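Local coordinates for LPXTG-motif cell wall anchor domain protein (Mobiluncus mulieris, PDB 5U5O) that probably serves in bacterial adhesion as part of a giant cell-wall-anchored surface protein, this piece comprising two Ig-like domains containing intramolecular covalent cross-links, at residues F168-L173 / E216-G221; V70-S75 / K93-E98; Q49-S54 / V121-L126. One frame throughout, in Å; residues are numbered along the deposited sequence. Where two conformers were deposited one is given.

Contact 1: F168-L173 / E216-G221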
loop_
_atom_site.group_PDB
_atom_site.type_symbol
_atom_site.label_atom_id
_atom_site.label_comp_id
_atom_site.label_asym_id
_atom_site.label_seq_id
_atom_site.Cartn_x
_atom_site.Cartn_y
_atom_site.Cartn_z
ATOM N N PHE A 168 0.399 5.405 6.841
ATOM C CA PHE A 168 1.386 5.129 7.883
ATOM C C PHE A 168 1.075 5.887 9.162
ATOM O O PHE A 168 0.432 6.939 9.154
ATOM C CB PHE A 168 2.801 5.484 7.406
ATOM C CG PHE A 168 3.232 4.690 6.205
ATOM C CD1 PHE A 168 3.816 3.438 6.370
ATOM C CD2 PHE A 168 2.996 5.151 4.919
ATOM C CE1 PHE A 168 4.171 2.666 5.285
ATOM C CE2 PHE A 168 3.365 4.393 3.825
ATOM C CZ PHE A 168 3.951 3.145 4.012
ATOM N N GLY A 169 1.558 5.317 10.254
ATOM C CA GLY A 169 1.519 5.938 11.566
ATOM C C GLY A 169 2.868 6.496 11.973
ATOM O O GLY A 169 3.810 6.550 11.153
ATOM N N SER A 170 2.963 6.887 13.259
ATOM C CA SER A 170 4.198 7.460 13.777
ATOM C C SER A 170 4.272 7.244 15.278
ATOM O O SER A 170 3.259 6.954 15.941
ATOM C CB SER A 170 4.275 8.959 13.499
ATOM O OG SER A 170 3.235 9.681 14.169
ATOM N N LEU A 171 5.475 7.414 15.794
ATOM C CA LEU A 171 5.754 7.282 17.211
ATOM C C LEU A 171 6.569 8.458 17.663
ATOM O O LEU A 171 7.709 8.650 17.232
ATOM C CB LEU A 171 6.494 5.983 17.480
ATOM C CG LEU A 171 6.897 5.684 18.931
ATOM C CD1 LEU A 171 5.750 5.719 19.930
ATOM C CD2 LEU A 171 7.560 4.320 18.938
ATOM N N LYS A 172 5.997 9.225 18.598
ATOM C CA LYS A 172 6.692 10.309 19.258
ATOM C C LYS A 172 7.120 9.813 20.619
ATOM O O LYS A 172 6.314 9.201 21.336
ATOM C CB LYS A 172 5.797 11.537 19.422
ATOM C CG LYS A 172 6.514 12.737 20.030
ATOM C CD LYS A 172 5.562 13.841 20.457
ATOM C CE LYS A 172 4.876 14.480 19.270
ATOM N NZ LYS A 172 4.196 15.748 19.642
ATOM N N LEU A 173 8.333 10.128 21.010
ATOM C CA LEU A 173 8.873 9.772 22.326
ATOM C C LEU A 173 9.361 11.049 22.948
ATOM O O LEU A 173 10.138 11.779 22.366
ATOM C CB LEU A 173 10.048 8.784 22.170
ATOM C CG LEU A 173 10.711 8.369 23.493
ATOM C CD1 LEU A 173 9.748 7.649 24.449
ATOM C CD2 LEU A 173 11.948 7.530 23.191
ATOM N N GLU A 216 11.825 15.708 22.545
ATOM C CA GLU A 216 11.056 14.689 21.844
ATOM C C GLU A 216 11.709 14.304 20.502
ATOM O O GLU A 216 12.501 15.062 19.934
ATOM C CB GLU A 216 9.614 15.135 21.603
ATOM C CG GLU A 216 9.453 16.396 20.786
ATOM C CD GLU A 216 8.006 16.729 20.509
ATOM O OE1 GLU A 216 7.318 17.203 21.432
ATOM O OE2 GLU A 216 7.565 16.534 19.355
ATOM N N LYS A 217 11.370 13.113 20.017
ATOM C CA LYS A 217 11.787 12.610 18.708
ATOM C C LYS A 217 10.599 11.863 18.155
ATOM O O LYS A 217 9.957 11.092 18.871
ATOM C CB LYS A 217 12.964 11.652 18.906
ATOM C CG LYS A 217 13.293 10.723 17.750
ATOM C CD LYS A 217 14.188 11.431 16.794
ATOM C CE LYS A 217 14.493 10.533 15.614
ATOM N NZ LYS A 217 15.012 11.369 14.515
ATOM N N THR A 218 10.323 12.052 16.870
ATOM C CA THR A 218 9.287 11.290 16.187
ATOM C C THR A 218 9.882 10.401 15.089
ATOM O O THR A 218 10.690 10.860 14.253
ATOM C CB THR A 218 8.224 12.221 15.594
ATOM O OG1 THR A 218 7.658 13.002 16.651
ATOM C CG2 THR A 218 7.105 11.445 14.956
ATOM N N VAL A 219 9.502 9.134 15.102
ATOM C CA VAL A 219 9.747 8.199 14.011
ATOM C C VAL A 219 8.488 8.151 13.150
ATOM O O VAL A 219 7.399 7.787 13.627
ATOM C CB VAL A 219 10.093 6.798 14.541
ATOM C CG1 VAL A 219 10.237 5.787 13.411
ATOM C CG2 VAL A 219 11.351 6.845 15.395
ATOM N N GLU A 220 8.646 8.538 11.883
ATOM C CA GLU A 220 7.542 8.598 10.929
ATOM C C GLU A 220 7.479 7.344 10.067
ATOM O O GLU A 220 8.397 6.517 10.080
ATOM C CB GLU A 220 7.734 9.801 9.997
ATOM C CG GLU A 220 7.906 11.153 10.686
ATOM C CD GLU A 220 6.603 11.796 11.126
ATOM O OE1 GLU A 220 5.519 11.235 10.863
ATOM O OE2 GLU A 220 6.664 12.891 11.730
ATOM N N GLY A 221 6.400 7.210 9.300
ATOM C CA GLY A 221 6.337 6.159 8.268
ATOM C C GLY A 221 6.273 4.734 8.783
ATOM O O GLY A 221 6.830 3.808 8.179
HETATM O O HOH W 1 4.287 9.054 9.396
#
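Segments 168-173 and 216-221 run antiparallel, and their two faces differ sharply. The grip is tightest between Leu171 and Val219 and between Leu173 and Lys217, two hydrogen-bonded pairs. Val219 N gives the shortest of the four bonds, reaching Leu171 O at 2.8 Å, and the Leu173 N bond to Lys217 O, 2.9 Å, lies nearly along the carbonyl axis. Leu171, Leu173 and Val219 all point into the buried face, where both leucines meet Val284 and Ile230, and Leu171 also Val282. The other face carries polar chains. With CG anti to the backbone N (chi1 -176°), Lys172 lays CB and CG 3.6 Å from Thr218 OG1, then bends at chi3 and obliquely crosses Glu216; NZ makes a stretched salt bridge of 3.5 Å to OE2 of Glu216. Ser170 OG turns instead to OD1 of Asn281, which accepts its hydrogen bond. Toward the Gly221 end the pairing loosens: a water accepts from Gly221 N (2.8 Å) and lies within hydrogen-bonding distance of Gly169 O and Glu220 OE1, while exposed Phe168 lays CD1 3.5 Å from Gly221 O. One apolar face and one polar face are characteristic of a sheet in an Ig-like β-sandwich.

Contact 2: V70-S75 / K93-E98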
loop_
_atom_site.group_PDB
_atom_site.type_symbol
_atom_site.label_atom_id
_atom_site.label_comp_id
_atom_site.label_asym_id
_atom_site.label_seq_id
_atom_site.Cartn_x
_atom_site.Cartn_y
_atom_site.Cartn_z
ATOM N N VAL A 70 -19.100 -7.131 -26.971
ATOM C CA VAL A 70 -19.241 -5.747 -27.425
ATOM C C VAL A 70 -19.532 -5.736 -28.921
ATOM O O VAL A 70 -18.748 -6.274 -29.703
ATOM C CB VAL A 70 -17.942 -4.950 -27.221
ATOM C CG1 VAL A 70 -18.070 -3.556 -27.819
ATOM C CG2 VAL A 70 -17.567 -4.869 -25.749
ATOM N N LYS A 71 -20.639 -5.128 -29.321
ATOM C CA LYS A 71 -20.952 -4.927 -30.727
ATOM C C LYS A 71 -20.496 -3.529 -31.066
ATOM O O LYS A 71 -21.016 -2.539 -30.585
ATOM C CB LYS A 71 -22.431 -5.126 -31.021
ATOM C CG LYS A 71 -22.684 -5.139 -32.529
ATOM C CD LYS A 71 -24.114 -5.517 -32.867
ATOM C CE LYS A 71 -24.288 -5.621 -34.370
ATOM N NZ LYS A 71 -25.660 -6.060 -34.705
ATOM N N VAL A 72 -19.468 -3.448 -31.915
ATOM C CA VAL A 72 -18.833 -2.172 -32.154
ATOM C C VAL A 72 -19.720 -1.284 -33.004
ATOM O O VAL A 72 -20.295 -1.749 -34.010
ATOM C CB VAL A 72 -17.468 -2.396 -32.823
ATOM C CG1 VAL A 72 -16.828 -1.076 -33.237
ATOM C CG2 VAL A 72 -16.576 -3.150 -31.847
ATOM N N THR A 73 -19.843 -0.018 -32.614
ATOM C CA THR A 73 -20.659 0.949 -33.338
ATOM C C THR A 73 -19.999 2.333 -33.336
ATOM O O THR A 73 -19.160 2.631 -32.487
ATOM C CB THR A 73 -22.085 0.993 -32.753
ATOM O OG1 THR A 73 -22.930 1.742 -33.630
ATOM C CG2 THR A 73 -22.087 1.608 -31.359
ATOM N N ALA A 74 -20.360 3.153 -34.320
ATOM C CA ALA A 74 -19.773 4.484 -34.494
ATOM C C ALA A 74 -19.851 5.374 -33.265
ATOM O O ALA A 74 -18.934 6.127 -32.998
ATOM C CB ALA A 74 -20.404 5.189 -35.691
ATOM N N SER A 75 -20.928 5.264 -32.490
ATOM C CA SER A 75 -21.073 6.100 -31.292
ATOM C C SER A 75 -19.999 5.826 -30.233
ATOM O O SER A 75 -19.802 6.644 -29.349
ATOM C CB SER A 75 -22.452 5.918 -30.663
ATOM O OG SER A 75 -22.539 4.624 -30.137
ATOM N N LYS A 93 -8.467 3.985 -35.856
ATOM C CA LYS A 93 -9.839 4.183 -35.419
ATOM C C LYS A 93 -9.959 3.534 -34.051
ATOM O O LYS A 93 -9.717 2.353 -33.871
ATOM C CB LYS A 93 -10.836 3.594 -36.410
ATOM C CG LYS A 93 -10.822 4.354 -37.737
ATOM C CD LYS A 93 -11.755 3.740 -38.770
ATOM C CE LYS A 93 -11.555 4.348 -40.151
ATOM N NZ LYS A 93 -12.029 5.754 -40.232
ATOM N N VAL A 94 -10.373 4.341 -33.058
ATOM C CA VAL A 94 -10.451 3.924 -31.634
ATOM C C VAL A 94 -11.897 3.925 -31.171
ATOM O O VAL A 94 -12.594 4.892 -31.402
ATOM C CB VAL A 94 -9.605 4.819 -30.727
ATOM C CG1 VAL A 94 -9.579 4.263 -29.307
ATOM C CG2 VAL A 94 -8.194 4.976 -31.262
ATOM N N TYR A 95 -12.308 2.787 -30.646
ATOM C CA TYR A 95 -13.637 2.628 -30.073
ATOM C C TYR A 95 -13.495 2.270 -28.601
ATOM O O TYR A 95 -12.761 1.354 -28.246
ATOM C CB TYR A 95 -14.403 1.545 -30.794
ATOM C CG TYR A 95 -14.569 1.833 -32.265
ATOM C CD1 TYR A 95 -13.562 1.519 -33.181
ATOM C CD2 TYR A 95 -15.723 2.443 -32.755
ATOM C CE1 TYR A 95 -13.714 1.792 -34.529
ATOM C CE2 TYR A 95 -15.869 2.705 -34.121
ATOM C CZ TYR A 95 -14.854 2.378 -34.999
ATOM O OH TYR A 95 -15.010 2.652 -36.334
ATOM N N GLU A 96 -14.246 2.967 -27.734
ATOM C CA GLU A 96 -14.069 2.848 -26.285
ATOM C C GLU A 96 -15.267 2.203 -25.617
ATOM O O GLU A 96 -16.405 2.498 -25.951
ATOM C CB GLU A 96 -13.803 4.213 -25.702
ATOM C CG GLU A 96 -13.415 4.190 -24.230
ATOM C CD GLU A 96 -13.081 5.564 -23.711
ATOM O OE1 GLU A 96 -11.924 6.001 -23.841
ATOM O OE2 GLU A 96 -13.952 6.192 -23.070
ATOM N N THR A 97 -14.971 1.290 -24.700
ATOM C CA THR A 97 -15.992 0.759 -23.790
ATOM C C THR A 97 -15.320 0.580 -22.438
ATOM O O THR A 97 -14.204 1.050 -22.235
ATOM C CB THR A 97 -16.587 -0.543 -24.350
ATOM O OG1 THR A 97 -17.688 -0.943 -23.524
ATOM C CG2 THR A 97 -15.574 -1.662 -24.442
ATOM N N GLU A 98 -16.027 -0.005 -21.471
ATOM C CA GLU A 98 -15.421 -0.187 -20.147
ATOM C C GLU A 98 -15.923 -1.425 -19.445
ATOM O O GLU A 98 -16.999 -1.935 -19.762
ATOM C CB GLU A 98 -15.659 1.031 -19.260
ATOM C CG GLU A 98 -17.114 1.310 -18.961
ATOM C CD GLU A 98 -17.294 2.572 -18.150
ATOM O OE1 GLU A 98 -17.222 3.671 -18.737
ATOM O OE2 GLU A 98 -17.509 2.466 -16.925
#
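Apolar contact dominates where the end of strand 64-71 and the turn after it face strand 94-104, and Tyr95 carries most of it. Its CG stands anti to the carbonyl carbon (chi1 -59°), which sends the ring toward segment 70-75. Val72 answers with one branch: CG1, held anti to the backbone N at chi1 174°, sits over one face of the ring, 3.9 Å from the Tyr95 ring centroid and only 17° off the normal. This is a CH-pi contact, with the two side chains crossing at about a right angle and the methyl displaced toward the rim, so that its nearest ring atom is Tyr95 CD2 at 3.7 Å. A second, lighter apolar touch comes farther along, where Val70 and Thr97 meet tip to tip, CG2 of Val70 lying 4.0 Å from CG2 of Thr97. Thr97 offers its methyl here because CG2 takes the crowded place between the backbone N and the carbonyl carbon.

Backbone atoms approach the ring differently, at its edge and near its plane. Thr73 O lies 3.5 Å from Tyr95 CD2, and Ala74 CA comes within 4.3 Å of Tyr95 CE2. Face and edge of the same ring are thus met by consecutive residues of the turn.

The polar tip is fixed from outside the pair, since Tyr95 OH is hydrogen-bonded to Glu40 OE2. Val38 touches both Val72 and Tyr95, Ile46 of strand 43-52 touches both Val70 and Thr97, and Val33 of strand 26-36 also packs on Thr97, so the contact bridges two sheets of the T-Q ester bond domain.

Contact 3: Q49-S54 / V121-L126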
loop_
_atom_site.group_PDB
_atom_site.type_symbol
_atom_site.label_atom_id
_atom_site.label_comp_id
_atom_site.label_asym_id
_atom_site.label_seq_id
_atom_site.Cartn_x
_atom_site.Cartn_y
_atom_site.Cartn_z
ATOM N N GLN A 49 -8.327 -8.843 -16.589
ATOM C CA GLN A 49 -7.891 -9.407 -15.311
ATOM C C GLN A 49 -7.024 -8.407 -14.594
ATOM O O GLN A 49 -6.252 -7.684 -15.210
ATOM C CB GLN A 49 -7.111 -10.715 -15.468
ATOM C CG GLN A 49 -7.770 -11.753 -16.348
ATOM C CD GLN A 49 -7.531 -11.514 -17.835
ATOM O OE1 GLN A 49 -6.429 -11.124 -18.259
ATOM N NE2 GLN A 49 -8.562 -11.747 -18.638
ATOM N N LEU A 50 -7.145 -8.412 -13.267
ATOM C CA LEU A 50 -6.335 -7.590 -12.386
ATOM C C LEU A 50 -5.337 -8.468 -11.646
ATOM O O LEU A 50 -5.722 -9.482 -11.051
ATOM C CB LEU A 50 -7.244 -6.896 -11.355
ATOM C CG LEU A 50 -6.552 -5.883 -10.458
ATOM C CD1 LEU A 50 -6.085 -4.663 -11.221
ATOM C CD2 LEU A 50 -7.513 -5.482 -9.342
ATOM N N TYR A 51 -4.068 -8.057 -11.658
ATOM C CA TYR A 51 -2.990 -8.785 -11.000
ATOM C C TYR A 51 -2.126 -7.857 -10.169
ATOM O O TYR A 51 -1.983 -6.682 -10.500
ATOM C CB TYR A 51 -2.051 -9.378 -12.048
ATOM C CG TYR A 51 -2.628 -10.438 -12.939
ATOM C CD1 TYR A 51 -2.731 -11.751 -12.505
ATOM C CD2 TYR A 51 -2.998 -10.143 -14.263
ATOM C CE1 TYR A 51 -3.222 -12.743 -13.335
ATOM C CE2 TYR A 51 -3.493 -11.133 -15.101
ATOM C CZ TYR A 51 -3.604 -12.427 -14.628
ATOM O OH TYR A 51 -4.093 -13.435 -15.404
ATOM N N GLU A 52 -1.526 -8.395 -9.113
ATOM C CA GLU A 52 -0.354 -7.763 -8.519
ATOM C C GLU A 52 0.800 -7.947 -9.526
ATOM O O GLU A 52 0.934 -9.015 -10.156
ATOM C CB GLU A 52 -0.054 -8.339 -7.123
ATOM C CG GLU A 52 1.119 -7.681 -6.408
ATOM C CD GLU A 52 2.470 -8.231 -6.823
ATOM O OE1 GLU A 52 2.591 -9.457 -7.028
ATOM O OE2 GLU A 52 3.416 -7.432 -6.968
ATOM N N GLN A 53 1.598 -6.892 -9.697
ATOM C CA GLN A 53 2.550 -6.793 -10.811
ATOM C C GLN A 53 3.573 -7.926 -10.879
ATOM O O GLN A 53 3.853 -8.425 -11.967
ATOM C CB GLN A 53 3.269 -5.444 -10.792
ATOM C CG GLN A 53 4.147 -5.192 -12.014
ATOM C CD GLN A 53 4.955 -3.918 -11.888
ATOM O OE1 GLN A 53 5.495 -3.619 -10.821
ATOM N NE2 GLN A 53 5.061 -3.167 -12.984
ATOM N N SER A 54 4.126 -8.322 -9.731
ATOM C CA SER A 54 5.148 -9.395 -9.716
ATOM C C SER A 54 4.665 -10.762 -10.223
ATOM O O SER A 54 5.483 -11.566 -10.684
ATOM C CB SER A 54 5.767 -9.559 -8.317
ATOM O OG SER A 54 4.998 -10.412 -7.483
ATOM N N VAL A 121 -1.812 -4.241 -11.969
ATOM C CA VAL A 121 -1.881 -4.018 -13.410
ATOM C C VAL A 121 -3.042 -4.810 -14.002
ATOM O O VAL A 121 -3.311 -5.931 -13.587
ATOM C CB VAL A 121 -0.516 -4.333 -14.090
ATOM C CG1 VAL A 121 -0.174 -5.812 -13.942
ATOM C CG2 VAL A 121 -0.492 -3.874 -15.548
ATOM N N VAL A 122 -3.690 -4.200 -14.995
ATOM C CA VAL A 122 -4.792 -4.790 -15.754
ATOM C C VAL A 122 -4.240 -5.372 -17.069
ATOM O O VAL A 122 -3.418 -4.730 -17.753
ATOM C CB VAL A 122 -5.821 -3.722 -16.109
ATOM C CG1 VAL A 122 -6.870 -4.240 -17.085
ATOM C CG2 VAL A 122 -6.480 -3.241 -14.828
ATOM N N TYR A 123 -4.632 -6.607 -17.363
ATOM C CA TYR A 123 -4.383 -7.290 -18.646
ATOM C C TYR A 123 -5.722 -7.360 -19.362
ATOM O O TYR A 123 -6.779 -7.432 -18.721
ATOM C CB TYR A 123 -3.877 -8.693 -18.347
ATOM C CG TYR A 123 -2.376 -8.810 -18.079
ATOM C CD1 TYR A 123 -1.606 -7.733 -17.618
ATOM C CD2 TYR A 123 -1.720 -10.020 -18.327
ATOM C CE1 TYR A 123 -0.236 -7.864 -17.404
ATOM C CE2 TYR A 123 -0.356 -10.156 -18.109
ATOM C CZ TYR A 123 0.377 -9.079 -17.651
ATOM O OH TYR A 123 1.728 -9.237 -17.443
ATOM N N GLU A 124 -5.686 -7.348 -20.705
ATOM C CA GLU A 124 -6.915 -7.374 -21.515
ATOM C C GLU A 124 -6.697 -8.223 -22.760
ATOM O O GLU A 124 -5.582 -8.244 -23.334
ATOM C CB GLU A 124 -7.327 -5.968 -21.960
ATOM C CG GLU A 124 -8.769 -5.848 -22.444
ATOM C CD GLU A 124 -9.773 -5.756 -21.296
ATOM O OE1 GLU A 124 -9.366 -5.514 -20.135
ATOM O OE2 GLU A 124 -10.967 -5.971 -21.562
ATOM N N GLN A 125 -7.731 -8.943 -23.165
ATOM C CA GLN A 125 -7.700 -9.665 -24.444
ATOM C C GLN A 125 -8.951 -9.361 -25.239
ATOM O O GLN A 125 -10.058 -9.142 -24.675
ATOM C CB GLN A 125 -7.547 -11.171 -24.239
ATOM C CG GLN A 125 -6.384 -11.572 -23.335
ATOM C CD GLN A 125 -6.738 -11.447 -21.844
ATOM O OE1 GLN A 125 -7.818 -11.851 -21.432
ATOM N NE2 GLN A 125 -5.841 -10.860 -21.052
ATOM N N LEU A 126 -8.772 -9.403 -26.568
ATOM C CA LEU A 126 -9.836 -9.160 -27.530
ATOM C C LEU A 126 -10.008 -10.392 -28.398
ATOM O O LEU A 126 -9.029 -10.830 -29.022
ATOM C CB LEU A 126 -9.462 -7.962 -28.411
ATOM C CG LEU A 126 -10.401 -7.585 -29.557
ATOM C CD1 LEU A 126 -11.743 -7.109 -29.026
ATOM C CD2 LEU A 126 -9.754 -6.549 -30.479
#
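Gln49 and Gln125 face one another as a closed amide pair, each NE2 donating to the other's OE1. Both bonds, Gln125 NE2 to Gln49 OE1 and Gln49 NE2 to Gln125 OE1, measure 2.9 Å and fall on a lone pair in the carbonyl plane. The amide planes differ by only 18°, so the reciprocal bonds hold the two amides nearly coplanar. Both chains bend in the same sense at chi2, which brings the two amides together.

On the same sheet face, Tyr51 turns its ring edge toward the face of Tyr123 in a T-shaped stack, with ring centroids 5.2 Å apart and planes at 66°; the closest approach is Tyr51 CE2 to Tyr123 CD2, 3.8 Å. Leu50 CD1 and Val122 CG2 meet on the opposite face, 3.9 Å apart.

Antiparallel backbone pairing sets this order. Gln49 with Tyr123 and Tyr51 with Val121 are hydrogen-bonded pairs, Tyr123 N reaching Gln49 O at 2.9 Å nearly along the carbonyl axis. Farther out, Asn153 OD1 takes a further bond from Gln125 NE2, which steadies the amide pair from strand 150-178.

Strand 43-52 is flanked by 64-71 and 118-127, and 118-127 in turn by 150-178, antiparallel pairing characteristic of the Ig-like, two-sheet T-Q ester bond domain. Asn153 and Pro155 of that last strand pack against Tyr123, whereas Leu50 touches Ile29 and Val122 touches Asp31 of strand 26-36 in the other sheet.

Contacts 1 and 3 are both antiparallel strand pairings and are linked by the long, interrupted strand 150-178, which runs from one domain into the other; their centres lie about 37 Å apart on opposite sides of the chain's centre. Contact 3 is the more buried, and its two glutamine amides pair with each other; contact 1 is partly buried and ends in charge and water on its polar face. Contact 2, also partly buried, differs in kind: its segments come from different sheets and meet through side chains, without cross-strand hydrogen bonds. It shares the ester-bond domain with contact 3, about 7 Å away at the nearest atoms, and neighbouring strands 64-71 and 43-52 connect the two.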